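Local coordinates for precorrin-6Y C5,15-methyltransferase (Decarboxylating) (Geobacter metallireducens, PDB 3E05), which probably methylates and decarboxylates precorrin-6Y using S-adenosylmethionine in adenosylcobalamin biosynthesis, this chain being the C-terminal methyltransferase domain of a longer protein, at residues 62-72 with 91-102; 148-159 with 187-195. All blocks are in the same frame, centred on the assembly; numbering follows the deposited sequence. Where two conformers were deposited one is given.

From the N terminus, helix 26-35, strand 43-47 and helix 53-61 come before contact 1, where residues 91-102 return beside 62-72 after an 18-residue excursion, 13 of them in helix 74-86. Strand 111-114, helix 121-131 and strand 137-142 follow before contact 2 opens at 148-159. It closes when 187-195 runs alongside that helix, after an intervening stretch of 27 residues rich in strand. The two loops are in series, neither nested nor crossed. Contact 1 fixes the outermost strand at one edge of the seven-stranded sheet, whereas contact 2 seats helix 145-157 on the strand next to the other edge; their centres lie about 22 Å apart.

Contact 1. Residues 62-72 with 91-102; sequences MPNGRIFALER and NVTLVEAFAPEG
Asn91 turns its carboxamide back toward the chain reversal before strand 66-71, with ND2 3.1 Å from Gly65 O. This hydrogen bond is fairly straight (N-H...O 162°); the acceptor lies in the amide plane, but the donor sits above the carbonyl plane of Gly65. CG is placed between the backbone N and carbonyl carbon (chi1 57°), which directs the amide to the last residue of the beta turn from Met62 to Gly65, while Asn91 O takes the N-H of Ile67. An alanine here would lack the carboxamide and would probably leave Gly65 O without this donor, its turn less firmly tied to the incoming strand.

Beyond that point the backbones pair in parallel, with Ile67 N, Ala69 N and Glu71 N alternating as donors with Thr93 N and Val95 N. Side chains then sort by face. On one, Phe68 lies alongside Thr93, whose CB approaches CD1 obliquely at 3.8 Å, and Val95 CG2 meets the ring edge. Leu70 runs beside Val95 (Leu70 CG to Val95 CB 3.9 Å) and extends CD2 to Ala97 CB at 3.8 Å. On the opposite face, packed by helix 53-61, Ala69 CB touches Val92 CG1 at 3.9 Å. At the far end the extended Arg72 chain lies along Phe98, Arg72 CD 3.4 Å from Phe98 CD1, its guanidinium 26° from the ring plane. Glu71 directs its carboxylate to Asn73 N and Gly50 N, tying the strand end to the glycine-containing loop after strand 43-47. With helix 74-86 connecting the strands, this is a beta-alpha-beta crossover of the Rossmann-like fold of class I methyltransferases.

Contact 2. Residues 148-159 with 187-195; sequences LTKAVEFLEDHG and VYIITAWKS
A methyl group sits over the face of an aromatic ring, close to its centre: Leu148 CD2 lies 3.7 Å from the centroid of the Tyr188 ring and only 14° off its normal, a CH-pi contact. It opens a helix-on-sheet layer of the class I methyltransferase fold, in which helix 145-157 packs against strand 180-193, the strand inserted antiparallel between its neighbours. The local helix and strand directions differ by 5°, and their axes approach to 9.6 Å, a spacing filled by side chains, with no hydrogen bond across.

Leu148 serves two partners because its branches diverge. With CG anti to the backbone N (chi1 170°), CD2 goes over the tyrosine while CD1 meets Ile190 CD1 at 3.8 Å. Ile190 CD1 also touches Ala151 CB at 3.9 Å, and Ile190 CG2 lies 4.0 Å from Leu155 CD1, so Ile190 spans two turns of the helix. Farther along, both Leu155 methyls press on Ala192 CB from one side, CD1 at 3.7 Å and CD2 at 3.8 Å. Val162 of strand 161-173 and Leu140 of strand 137-142 also touch Leu155. At the other end, the tyrosine reaches the subunit interface, its OH hydrogen-bonded to Tyr188 OH of the second subunit.

A Schellman motif with Gly159 at positive phi ends the helix, and the carbonyls there meet Lys194. The lysine, bent at chi2 and chi4, has a cation-pi partner in Tyr160. It brings its methylene carbons rather than its amine closest to the helix end: CE is 3.3 Å from His158 O, and CD rests near Gly159 O.

Contact 1. Residues 62-72 with 91-102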
loop_
_atom_site.group_PDB
_atom_site.type_symbol
_atom_site.label_atom_id
_atom_site.label_comp_id
_atom_site.label_asym_id
_atom_site.label_seq_id
_atom_site.Cartn_x
_atom_site.Cartn_y
_atom_site.Cartn_z
ATOM N N MET D 62 16.742 12.541 22.119
ATOM C CA MET D 62 17.173 13.818 22.668
ATOM C C MET D 62 17.324 13.709 24.187
ATOM O O MET D 62 16.484 14.238 24.916
ATOM C CB MET D 62 16.167 14.933 22.344
ATOM C CG MET D 62 15.885 15.157 20.876
ATOM S SD MET D 62 14.815 16.577 20.566
ATOM C CE MET D 62 13.318 16.118 21.421
ATOM N N PRO D 63 18.399 13.045 24.674
ATOM C CA PRO D 63 18.541 12.824 26.127
ATOM C C PRO D 63 18.613 14.119 26.934
ATOM O O PRO D 63 18.152 14.168 28.085
ATOM C CB PRO D 63 19.873 12.067 26.250
ATOM C CG PRO D 63 20.177 11.559 24.885
ATOM C CD PRO D 63 19.541 12.494 23.922
ATOM N N ASN D 64 19.170 15.157 26.325
ATOM C CA ASN D 64 19.276 16.458 26.970
ATOM C C ASN D 64 18.254 17.478 26.475
ATOM O O ASN D 64 18.283 18.640 26.892
ATOM C CB ASN D 64 20.706 16.993 26.845
ATOM C CG ASN D 64 21.724 16.070 27.479
ATOM O OD1 ASN D 64 21.777 15.926 28.704
ATOM N ND2 ASN D 64 22.536 15.429 26.649
ATOM N N GLY D 65 17.345 17.039 25.601
ATOM C CA GLY D 65 16.207 17.861 25.200
ATOM C C GLY D 65 15.109 17.886 26.254
ATOM O O GLY D 65 15.181 17.152 27.245
ATOM N N ARG D 66 14.093 18.723 26.039
ATOM C CA ARG D 66 12.910 18.759 26.908
ATOM C C ARG D 66 11.631 18.525 26.114
ATOM O O ARG D 66 11.335 19.251 25.167
ATOM C CB ARG D 66 12.803 20.091 27.664
ATOM C CG ARG D 66 13.946 20.336 28.670
ATOM C CD ARG D 66 13.754 21.637 29.428
ATOM N NE ARG D 66 13.973 22.801 28.578
ATOM C CZ ARG D 66 13.561 24.034 28.867
ATOM N NH1 ARG D 66 12.889 24.270 29.987
ATOM N NH2 ARG D 66 13.813 25.030 28.024
ATOM N N ILE D 67 10.870 17.520 26.529
ATOM C CA ILE D 67 9.634 17.134 25.843
ATOM C C ILE D 67 8.425 17.349 26.745
ATOM O O ILE D 67 8.434 16.967 27.914
ATOM C CB ILE D 67 9.715 15.666 25.327
ATOM C CG1 ILE D 67 10.825 15.528 24.280
ATOM C CG2 ILE D 67 8.404 15.205 24.727
ATOM C CD1 ILE D 67 12.055 14.883 24.783
ATOM N N PHE D 68 7.389 17.977 26.196
ATOM C CA PHE D 68 6.166 18.256 26.936
ATOM C C PHE D 68 5.001 17.563 26.250
ATOM O O PHE D 68 4.688 17.858 25.091
ATOM C CB PHE D 68 5.954 19.769 27.049
ATOM C CG PHE D 68 7.084 20.470 27.759
ATOM C CD1 PHE D 68 7.075 20.589 29.150
ATOM C CD2 PHE D 68 8.167 20.982 27.045
ATOM C CE1 PHE D 68 8.128 21.209 29.823
ATOM C CE2 PHE D 68 9.223 21.600 27.706
ATOM C CZ PHE D 68 9.199 21.712 29.103
ATOM N N ALA D 69 4.401 16.627 26.975
ATOM C CA ALA D 69 3.357 15.748 26.469
ATOM C C ALA D 69 2.006 16.149 27.040
ATOM O O ALA D 69 1.739 15.959 28.240
ATOM C CB ALA D 69 3.687 14.299 26.827
ATOM N N LEU D 70 1.165 16.712 26.172
ATOM C CA LEU D 70 -0.141 17.230 26.556
ATOM C C LEU D 70 -1.250 16.238 26.251
ATOM O O LEU D 70 -1.359 15.740 25.121
ATOM C CB LEU D 70 -0.428 18.556 25.854
ATOM C CG LEU D 70 0.095 19.815 26.538
ATOM C CD1 LEU D 70 1.560 20.021 26.231
ATOM C CD2 LEU D 70 -0.707 21.010 26.069
ATOM N N GLU D 71 -2.083 15.964 27.255
ATOM C CA GLU D 71 -3.183 15.014 27.112
ATOM C C GLU D 71 -4.376 15.408 27.978
ATOM O O GLU D 71 -4.214 15.716 29.161
ATOM C CB GLU D 71 -2.701 13.595 27.434
ATOM C CG GLU D 71 -3.764 12.481 27.378
ATOM C CD GLU D 71 -4.478 12.407 26.040
ATOM O OE1 GLU D 71 -3.814 12.224 25.004
ATOM O OE2 GLU D 71 -5.717 12.547 26.026
ATOM N N ARG D 72 -5.562 15.409 27.369
ATOM C CA ARG D 72 -6.805 15.805 28.044
ATOM C C ARG D 72 -7.551 14.645 28.727
ATOM O O ARG D 72 -8.215 14.846 29.739
ATOM C CB ARG D 72 -7.737 16.549 27.063
ATOM C CG ARG D 72 -8.361 15.664 25.978
ATOM C CD ARG D 72 -8.962 16.484 24.854
ATOM N NE ARG D 72 -9.999 15.768 24.110
ATOM C CZ ARG D 72 -9.774 14.968 23.071
ATOM N NH1 ARG D 72 -8.536 14.763 22.627
ATOM N NH2 ARG D 72 -10.793 14.370 22.467
ATOM N N ASN D 91 12.949 13.155 30.915
ATOM C CA ASN D 91 12.931 14.478 30.285
ATOM C C ASN D 91 11.618 14.796 29.559
ATOM O O ASN D 91 11.504 15.801 28.849
ATOM C CB ASN D 91 14.165 14.704 29.397
ATOM C CG ASN D 91 14.317 13.651 28.298
ATOM O OD1 ASN D 91 13.966 12.481 28.468
ATOM N ND2 ASN D 91 14.875 14.070 27.172
ATOM N N VAL D 92 10.632 13.931 29.761
ATOM C CA VAL D 92 9.257 14.202 29.352
ATOM C C VAL D 92 8.452 14.693 30.554
ATOM O O VAL D 92 8.387 14.026 31.591
ATOM C CB VAL D 92 8.578 12.956 28.749
ATOM C CG1 VAL D 92 7.157 13.278 28.325
ATOM C CG2 VAL D 92 9.390 12.415 27.557
ATOM N N THR D 93 7.840 15.861 30.403
ATOM C CA THR D 93 6.916 16.363 31.391
ATOM C C THR D 93 5.485 16.165 30.900
ATOM O O THR D 93 5.113 16.665 29.841
ATOM C CB THR D 93 7.201 17.842 31.706
ATOM O OG1 THR D 93 8.508 17.942 32.284
ATOM C CG2 THR D 93 6.180 18.390 32.686
ATOM N N LEU D 94 4.711 15.405 31.666
ATOM C CA LEU D 94 3.308 15.179 31.369
ATOM C C LEU D 94 2.506 16.393 31.800
ATOM O O LEU D 94 2.548 16.793 32.964
ATOM C CB LEU D 94 2.796 13.917 32.061
ATOM C CG LEU D 94 1.281 13.691 32.065
ATOM C CD1 LEU D 94 0.701 13.618 30.637
ATOM C CD2 LEU D 94 0.935 12.439 32.861
ATOM N N VAL D 95 1.787 16.974 30.845
ATOM C CA VAL D 95 0.988 18.175 31.077
ATOM C C VAL D 95 -0.480 17.831 30.833
ATOM O O VAL D 95 -0.853 17.358 29.762
ATOM C CB VAL D 95 1.430 19.344 30.166
ATOM C CG1 VAL D 95 0.630 20.606 30.476
ATOM C CG2 VAL D 95 2.930 19.611 30.305
ATOM N N GLU D 96 -1.313 18.043 31.843
ATOM C CA GLU D 96 -2.736 17.757 31.704
ATOM C C GLU D 96 -3.466 19.000 31.174
ATOM O O GLU D 96 -3.634 19.997 31.890
ATOM C CB GLU D 96 -3.309 17.282 33.041
ATOM C CG GLU D 96 -4.790 16.964 33.001
ATOM C CD GLU D 96 -5.360 16.538 34.351
ATOM O OE1 GLU D 96 -4.580 16.286 35.309
ATOM O OE2 GLU D 96 -6.604 16.440 34.437
ATOM N N ALA D 97 -3.888 18.938 29.912
ATOM C CA ALA D 97 -4.437 20.104 29.219
ATOM C C ALA D 97 -5.247 19.726 27.988
ATOM O O ALA D 97 -5.056 18.653 27.412
ATOM C CB ALA D 97 -3.311 21.060 28.822
ATOM N N PHE D 98 -6.144 20.630 27.601
ATOM C CA PHE D 98 -6.932 20.518 26.380
ATOM C C PHE D 98 -6.440 21.629 25.454
ATOM O O PHE D 98 -7.020 22.716 25.422
ATOM C CB PHE D 98 -8.431 20.660 26.719
ATOM C CG PHE D 98 -9.381 20.478 25.543
ATOM C CD1 PHE D 98 -8.983 19.866 24.356
ATOM C CD2 PHE D 98 -10.706 20.898 25.657
ATOM C CE1 PHE D 98 -9.879 19.700 23.295
ATOM C CE2 PHE D 98 -11.611 20.737 24.605
ATOM C CZ PHE D 98 -11.196 20.135 23.424
ATOM N N ALA D 99 -5.358 21.344 24.717
ATOM C CA ALA D 99 -4.701 22.322 23.834
ATOM C C ALA D 99 -5.684 22.992 22.868
ATOM O O ALA D 99 -6.587 22.319 22.358
ATOM C CB ALA D 99 -3.566 21.660 23.070
ATOM N N PRO D 100 -5.511 24.308 22.583
ATOM C CA PRO D 100 -4.410 25.249 22.863
ATOM C C PRO D 100 -4.242 25.766 24.305
ATOM O O PRO D 100 -3.276 26.494 24.573
ATOM C CB PRO D 100 -4.693 26.414 21.904
ATOM C CG PRO D 100 -6.165 26.402 21.731
ATOM C CD PRO D 100 -6.598 24.963 21.826
ATOM N N GLU D 101 -5.160 25.410 25.205
ATOM C CA GLU D 101 -4.988 25.697 26.635
ATOM C C GLU D 101 -3.796 24.911 27.169
ATOM O O GLU D 101 -3.570 23.767 26.769
ATOM C CB GLU D 101 -6.232 25.315 27.442
ATOM C CG GLU D 101 -7.497 26.107 27.122
ATOM C CD GLU D 101 -8.649 25.764 28.057
ATOM O OE1 GLU D 101 -9.322 26.704 28.529
ATOM O OE2 GLU D 101 -8.879 24.562 28.327
ATOM N N GLY D 102 -3.028 25.534 28.057
ATOM C CA GLY D 102 -1.867 24.884 28.641
ATOM C C GLY D 102 -0.584 24.999 27.839
ATOM O O GLY D 102 0.450 24.480 28.252
#

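Contact 2. Residues 148-159 with 187-195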
loop_
_atom_site.group_PDB
_atom_site.type_symbol
_atom_site.label_atom_id
_atom_site.label_comp_id
_atom_site.label_asym_id
_atom_site.label_seq_id
_atom_site.Cartn_x
_atom_site.Cartn_y
_atom_site.Cartn_z
ATOM N N LEU D 148 -6.653 15.346 7.547
ATOM C CA LEU D 148 -5.675 15.523 6.467
ATOM C C LEU D 148 -5.904 16.809 5.648
ATOM O O LEU D 148 -4.959 17.562 5.408
ATOM C CB LEU D 148 -5.641 14.280 5.560
ATOM C CG LEU D 148 -4.851 14.342 4.242
ATOM C CD1 LEU D 148 -3.359 14.606 4.476
ATOM C CD2 LEU D 148 -5.091 13.083 3.387
ATOM N N THR D 149 -7.156 17.044 5.245
ATOM C CA THR D 149 -7.556 18.199 4.435
ATOM C C THR D 149 -7.326 19.518 5.158
ATOM O O THR D 149 -6.694 20.433 4.619
ATOM C CB THR D 149 -9.065 18.092 4.057
ATOM O OG1 THR D 149 -9.220 17.096 3.041
ATOM C CG2 THR D 149 -9.635 19.410 3.551
ATOM N N LYS D 150 -7.848 19.602 6.379
ATOM C CA LYS D 150 -7.799 20.840 7.148
ATOM C C LYS D 150 -6.372 21.137 7.601
ATOM O O LYS D 150 -5.947 22.292 7.548
ATOM C CB LYS D 150 -8.764 20.788 8.339
ATOM C CG LYS D 150 -10.252 20.725 7.956
ATOM C CD LYS D 150 -10.785 22.068 7.453
ATOM C CE LYS D 150 -12.280 22.015 7.141
ATOM N NZ LYS D 150 -12.561 21.376 5.826
ATOM N N ALA D 151 -5.625 20.102 7.996
ATOM C CA ALA D 151 -4.231 20.300 8.437
ATOM C C ALA D 151 -3.382 20.876 7.329
ATOM O O ALA D 151 -2.643 21.830 7.565
ATOM C CB ALA D 151 -3.606 19.009 8.975
ATOM N N VAL D 152 -3.514 20.334 6.113
ATOM C CA VAL D 152 -2.781 20.885 4.978
ATOM C C VAL D 152 -3.227 22.325 4.672
ATOM O O VAL D 152 -2.389 23.195 4.437
ATOM C CB VAL D 152 -2.840 19.947 3.731
ATOM C CG1 VAL D 152 -2.114 20.558 2.551
ATOM C CG2 VAL D 152 -2.198 18.613 4.075
ATOM N N GLU D 153 -4.537 22.565 4.724
ATOM C CA GLU D 153 -5.118 23.885 4.474
ATOM C C GLU D 153 -4.625 24.957 5.461
ATOM O O GLU D 153 -4.212 26.036 5.043
ATOM C CB GLU D 153 -6.650 23.797 4.491
ATOM C CG GLU D 153 -7.366 25.094 4.103
ATOM C CD GLU D 153 -8.847 25.097 4.459
ATOM O OE1 GLU D 153 -9.505 24.036 4.360
ATOM O OE2 GLU D 153 -9.357 26.173 4.832
ATOM N N PHE D 154 -4.658 24.651 6.755
ATOM C CA PHE D 154 -4.248 25.610 7.800
ATOM C C PHE D 154 -2.754 25.906 7.810
ATOM O O PHE D 154 -2.347 27.048 7.991
ATOM C CB PHE D 154 -4.696 25.164 9.195
ATOM C CG PHE D 154 -6.174 24.914 9.316
ATOM C CD1 PHE D 154 -7.098 25.685 8.601
ATOM C CD2 PHE D 154 -6.648 23.915 10.164
ATOM C CE1 PHE D 154 -8.461 25.441 8.709
ATOM C CE2 PHE D 154 -8.014 23.673 10.290
ATOM C CZ PHE D 154 -8.924 24.437 9.558
ATOM N N LEU D 155 -1.944 24.874 7.614
ATOM C CA LEU D 155 -0.493 25.030 7.558
ATOM C C LEU D 155 -0.040 25.801 6.320
ATOM O O LEU D 155 0.899 26.595 6.390
ATOM C CB LEU D 155 0.203 23.660 7.610
ATOM C CG LEU D 155 0.158 22.871 8.929
ATOM C CD1 LEU D 155 0.474 21.426 8.646
ATOM C CD2 LEU D 155 1.102 23.433 9.997
ATOM N N GLU D 156 -0.702 25.571 5.190
ATOM C CA GLU D 156 -0.399 26.339 3.980
ATOM C C GLU D 156 -0.844 27.802 4.058
ATOM O O GLU D 156 -0.216 28.673 3.446
ATOM C CB GLU D 156 -0.949 25.647 2.743
ATOM C CG GLU D 156 -0.106 24.435 2.347
ATOM C CD GLU D 156 -0.492 23.854 1.013
ATOM O OE1 GLU D 156 -1.642 24.084 0.572
ATOM O OE2 GLU D 156 0.359 23.165 0.411
ATOM N N ASP D 157 -1.909 28.055 4.819
ATOM C CA ASP D 157 -2.377 29.411 5.120
ATOM C C ASP D 157 -1.345 30.226 5.887
ATOM O O ASP D 157 -1.273 31.452 5.723
ATOM C CB ASP D 157 -3.667 29.379 5.947
ATOM C CG ASP D 157 -4.894 29.081 5.117
ATOM O OD1 ASP D 157 -4.780 29.025 3.871
ATOM O OD2 ASP D 157 -5.974 28.894 5.724
ATOM N N HIS D 158 -0.560 29.547 6.726
ATOM C CA HIS D 158 0.463 30.197 7.543
ATOM C C HIS D 158 1.829 30.217 6.854
ATOM O O HIS D 158 2.832 30.542 7.475
ATOM C CB HIS D 158 0.570 29.527 8.919
ATOM C CG HIS D 158 -0.637 29.711 9.784
ATOM N ND1 HIS D 158 -1.120 30.953 10.140
ATOM C CD2 HIS D 158 -1.441 28.808 10.392
ATOM C CE1 HIS D 158 -2.183 30.805 10.910
ATOM N NE2 HIS D 158 -2.399 29.512 11.079
ATOM N N GLY D 159 1.859 29.861 5.573
ATOM C CA GLY D 159 3.084 29.936 4.773
ATOM C C GLY D 159 4.097 28.820 4.956
ATOM O O GLY D 159 5.273 28.985 4.623
ATOM N N VAL D 187 -1.557 5.645 7.485
ATOM C CA VAL D 187 -1.375 6.884 8.237
ATOM C C VAL D 187 -0.773 7.941 7.329
ATOM O O VAL D 187 0.179 7.693 6.579
ATOM C CB VAL D 187 -0.507 6.704 9.548
ATOM C CG1 VAL D 187 -0.434 8.011 10.347
ATOM C CG2 VAL D 187 -1.054 5.592 10.447
ATOM N N TYR D 188 -1.347 9.137 7.382
ATOM C CA TYR D 188 -0.810 10.247 6.627
ATOM C C TYR D 188 0.078 11.065 7.553
ATOM O O TYR D 188 -0.417 11.656 8.506
ATOM C CB TYR D 188 -1.959 11.124 6.107
ATOM C CG TYR D 188 -2.775 10.427 5.043
ATOM C CD1 TYR D 188 -2.423 10.550 3.695
ATOM C CD2 TYR D 188 -3.859 9.613 5.381
ATOM C CE1 TYR D 188 -3.184 9.921 2.686
ATOM C CE2 TYR D 188 -4.601 8.948 4.387
ATOM C CZ TYR D 188 -4.260 9.117 3.046
ATOM O OH TYR D 188 -4.978 8.456 2.067
ATOM N N ILE D 189 1.383 11.048 7.279
ATOM C CA ILE D 189 2.347 11.817 8.061
ATOM C C ILE D 189 2.587 13.151 7.359
ATOM O O ILE D 189 3.179 13.222 6.280
ATOM C CB ILE D 189 3.661 11.031 8.265
ATOM C CG1 ILE D 189 3.349 9.709 8.986
ATOM C CG2 ILE D 189 4.704 11.878 9.005
ATOM C CD1 ILE D 189 4.473 8.708 9.000
ATOM N N ILE D 190 2.124 14.213 8.015
ATOM C CA ILE D 190 2.196 15.569 7.468
ATOM C C ILE D 190 3.342 16.329 8.133
ATOM O O ILE D 190 3.349 16.468 9.353
ATOM C CB ILE D 190 0.864 16.312 7.713
ATOM C CG1 ILE D 190 -0.304 15.505 7.142
ATOM C CG2 ILE D 190 0.914 17.732 7.124
ATOM C CD1 ILE D 190 -1.669 15.929 7.629
ATOM N N THR D 191 4.297 16.793 7.331
ATOM C CA THR D 191 5.448 17.557 7.802
ATOM C C THR D 191 5.415 18.976 7.252
ATOM O O THR D 191 5.259 19.186 6.055
ATOM C CB THR D 191 6.758 16.844 7.452
ATOM O OG1 THR D 191 6.670 15.486 7.900
ATOM C CG2 THR D 191 7.963 17.520 8.144
ATOM N N ALA D 192 5.567 19.952 8.147
ATOM C CA ALA D 192 5.475 21.357 7.773
ATOM C C ALA D 192 6.628 22.142 8.372
ATOM O O ALA D 192 6.959 21.981 9.548
ATOM C CB ALA D 192 4.153 21.930 8.212
ATOM N N TRP D 193 7.252 22.971 7.548
ATOM C CA TRP D 193 8.391 23.772 7.975
ATOM C C TRP D 193 8.410 25.025 7.124
ATOM O O TRP D 193 7.715 25.101 6.110
ATOM C CB TRP D 193 9.713 22.985 7.839
ATOM C CG TRP D 193 10.108 22.669 6.414
ATOM C CD1 TRP D 193 11.060 23.309 5.669
ATOM C CD2 TRP D 193 9.554 21.648 5.561
ATOM N NE1 TRP D 193 11.141 22.751 4.416
ATOM C CE2 TRP D 193 10.227 21.733 4.318
ATOM C CE3 TRP D 193 8.558 20.672 5.724
ATOM C CZ2 TRP D 193 9.933 20.880 3.239
ATOM C CZ3 TRP D 193 8.258 19.823 4.636
ATOM C CH2 TRP D 193 8.950 19.935 3.418
ATOM N N LYS D 194 9.181 26.020 7.541
ATOM C CA LYS D 194 9.293 27.226 6.738
ATOM C C LYS D 194 10.492 27.085 5.816
ATOM O O LYS D 194 11.615 26.791 6.263
ATOM C CB LYS D 194 9.402 28.478 7.614
ATOM C CG LYS D 194 8.148 28.829 8.414
ATOM C CD LYS D 194 7.126 29.567 7.550
ATOM C CE LYS D 194 5.918 29.982 8.369
ATOM N NZ LYS D 194 6.241 31.019 9.384
ATOM N N SER D 195 10.241 27.278 4.526
ATOM C CA SER D 195 11.291 27.242 3.517
ATOM C C SER D 195 12.203 28.467 3.658
ATOM O O SER D 195 13.351 28.448 3.205
ATOM C CB SER D 195 10.675 27.182 2.122
ATOM O OG SER D 195 11.557 26.557 1.212
#